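Local coordinates for nadph-flavin oxidoreductase (Vibrio harveyi, PDB 1BKJ), which catalyses the NADPH-dependent reduction of FMN to FMNH2, supplying reduced flavin to luciferase for bioluminescence, at the interface of chains A and B. Sequence-based numbering; all coordinates share one arbitrary frame. Chains: chain A/B, Nadph-flavin oxidoreductase.

The interface of chains A and B. Residues chain A 220-224, 226; chain B 92-94, 97, 100.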
loop_
_atom_site.group_PDB
_atom_site.type_symbol
_atom_site.label_atom_id
_atom_site.label_comp_id
_atom_site.label_asym_id
_atom_site.label_seq_id
_atom_site.Cartn_x
_atom_site.Cartn_y
_atom_site.Cartn_z
ATOM N N LEU A 220 -17.395 -5.971 11.092
ATOM C CA LEU A 220 -16.967 -4.761 11.791
ATOM C C LEU A 220 -17.780 -4.401 13.051
ATOM O O LEU A 220 -17.341 -3.574 13.861
ATOM C CB LEU A 220 -16.931 -3.578 10.816
ATOM C CG LEU A 220 -16.019 -3.660 9.586
ATOM C CD1 LEU A 220 -16.117 -2.379 8.813
ATOM C CD2 LEU A 220 -14.584 -3.935 9.964
ATOM N N ALA A 221 -18.945 -5.036 13.214
ATOM C CA ALA A 221 -19.824 -4.839 14.380
ATOM C C ALA A 221 -19.203 -5.485 15.630
ATOM O O ALA A 221 -19.508 -5.103 16.769
ATOM C CB ALA A 221 -21.208 -5.430 14.109
ATOM N N GLY A 222 -18.324 -6.460 15.400
ATOM C CA GLY A 222 -17.625 -7.133 16.482
ATOM C C GLY A 222 -16.239 -6.527 16.592
ATOM O O GLY A 222 -15.997 -5.452 16.047
ATOM N N GLU A 223 -15.334 -7.202 17.300
ATOM C CA GLU A 223 -13.954 -6.738 17.474
ATOM C C GLU A 223 -13.088 -7.152 16.285
ATOM O O GLU A 223 -13.268 -8.245 15.719
ATOM C CB GLU A 223 -13.324 -7.312 18.747
ATOM C CG GLU A 223 -13.990 -6.940 20.061
ATOM C CD GLU A 223 -13.159 -7.392 21.260
ATOM O OE1 GLU A 223 -12.948 -8.622 21.432
ATOM O OE2 GLU A 223 -12.700 -6.512 22.027
ATOM N N SER A 224 -12.157 -6.276 15.915
ATOM C CA SER A 224 -11.252 -6.532 14.805
ATOM C C SER A 224 -9.831 -6.671 15.307
ATOM O O SER A 224 -9.142 -5.660 15.502
ATOM C CB SER A 224 -11.312 -5.403 13.770
ATOM O OG SER A 224 -12.518 -5.423 13.031
ATOM N N PRO A 226 -8.104 -7.270 18.307
ATOM C CA PRO A 226 -7.673 -6.379 19.400
ATOM C C PRO A 226 -6.219 -6.448 19.902
ATOM O O PRO A 226 -5.748 -5.503 20.547
ATOM C CB PRO A 226 -8.688 -6.688 20.502
ATOM C CG PRO A 226 -9.014 -8.110 20.262
ATOM C CD PRO A 226 -9.183 -8.161 18.771
ATOM N N ASP B 92 -23.670 0.366 14.235
ATOM C CA ASP B 92 -23.016 -0.432 15.274
ATOM C C ASP B 92 -21.540 -0.769 15.012
ATOM O O ASP B 92 -20.861 -1.281 15.904
ATOM C CB ASP B 92 -23.829 -1.705 15.569
ATOM N N VAL B 93 -21.053 -0.405 13.819
ATOM C CA VAL B 93 -19.667 -0.620 13.351
ATOM C C VAL B 93 -18.625 0.014 14.282
ATOM O O VAL B 93 -18.747 1.181 14.669
ATOM C CB VAL B 93 -19.505 -0.085 11.859
ATOM C CG1 VAL B 93 -18.038 0.163 11.449
ATOM C CG2 VAL B 93 -20.130 -1.072 10.889
ATOM N N GLN B 94 -17.637 -0.785 14.678
ATOM C CA GLN B 94 -16.555 -0.305 15.538
ATOM C C GLN B 94 -15.349 -0.101 14.602
ATOM O O GLN B 94 -14.725 -1.075 14.171
ATOM C CB GLN B 94 -16.256 -1.327 16.645
ATOM C CG GLN B 94 -17.406 -1.551 17.621
ATOM C CD GLN B 94 -17.058 -2.525 18.724
ATOM O OE1 GLN B 94 -16.419 -2.164 19.703
ATOM N NE2 GLN B 94 -17.491 -3.768 18.575
ATOM N N PHE B 97 -10.367 0.259 15.957
ATOM C CA PHE B 97 -9.261 -0.689 16.159
ATOM C C PHE B 97 -8.100 -0.399 15.195
ATOM O O PHE B 97 -8.335 -0.167 14.000
ATOM C CB PHE B 97 -9.765 -2.127 15.969
ATOM C CG PHE B 97 -10.630 -2.628 17.100
ATOM C CD1 PHE B 97 -10.046 -3.115 18.292
ATOM C CD2 PHE B 97 -12.038 -2.609 16.987
ATOM C CE1 PHE B 97 -10.851 -3.580 19.365
ATOM C CE2 PHE B 97 -12.864 -3.072 18.054
ATOM C CZ PHE B 97 -12.265 -3.558 19.244
ATOM N N LEU B 100 -7.812 -1.861 11.692
ATOM C CA LEU B 100 -8.579 -1.219 10.632
ATOM C C LEU B 100 -7.850 -0.057 9.952
ATOM O O LEU B 100 -8.080 0.201 8.770
ATOM C CB LEU B 100 -9.990 -0.839 11.130
ATOM C CG LEU B 100 -10.800 -2.038 11.651
ATOM C CD1 LEU B 100 -12.139 -1.600 12.157
ATOM C CD2 LEU B 100 -10.994 -3.108 10.587
HETATM O O HOH W 1 -14.263 -3.817 14.470
#
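This patch of the two-fold symmetric homodimer interface of a nitroreductase-family flavin reductase sets the C-terminal end of helix 212-220 of chain A, with the loop after it, against the loop leading into helix 98-121 of chain B and the first turn of that helix.

Direct hydrogen bonds come from B:Gln94, which reads two successive carbonyls where the A helix ends. Its backbone N donates to the O of A:Leu220 over 2.9 Å, nearly straight at the hydrogen (171°) although the donor sits above the carbonyl plane. The side chain starts beside its own backbone N (chi1 -64°) and runs extended, and the terminal carboxamide is turned so that its NE2 donates to the O of A:Ala221 over 3.0 Å. That bond is more bent; the acceptor lies close to the amide plane of the glutamine, whereas the donor stands well above the plane of the alanine carbonyl.

Bridging water 1 ties both chains through polar atoms. It lies 2.9 Å from the O of A:Gly222 and 2.8 Å from the side-chain hydroxyl OG of A:Ser224, and also lies within bonding range of the A:Leu220 and B:Gln94 carbonyl oxygens. The A:Leu220 oxygen thus accepts the B:Gln94 amide and also neighbours the water; with two hydrogens the water cannot donate to all three carbonyls at once.

Apolar packing flanks this polar network. A:Leu220 and B:Val93 run side by side, with the leucine CB against both valine methyls, while A:Leu220 CD2 meets B:Leu100 CD2 obliquely at 3.7 Å. The branched end of B:Leu100 also packs against CB and OG of A:Ser224.

The B:Phe97 ring lies along the chain A backbone: the A:Ser224 N stands 3.8 Å above one face, displaced toward the rim. CZ, at the tip of the B:Phe97 ring, touches CB and CG of A:Glu223, whose carboxylate plane is turned 80° from the ring, and CE1 approaches A:Pro226 CB at 4.0 Å.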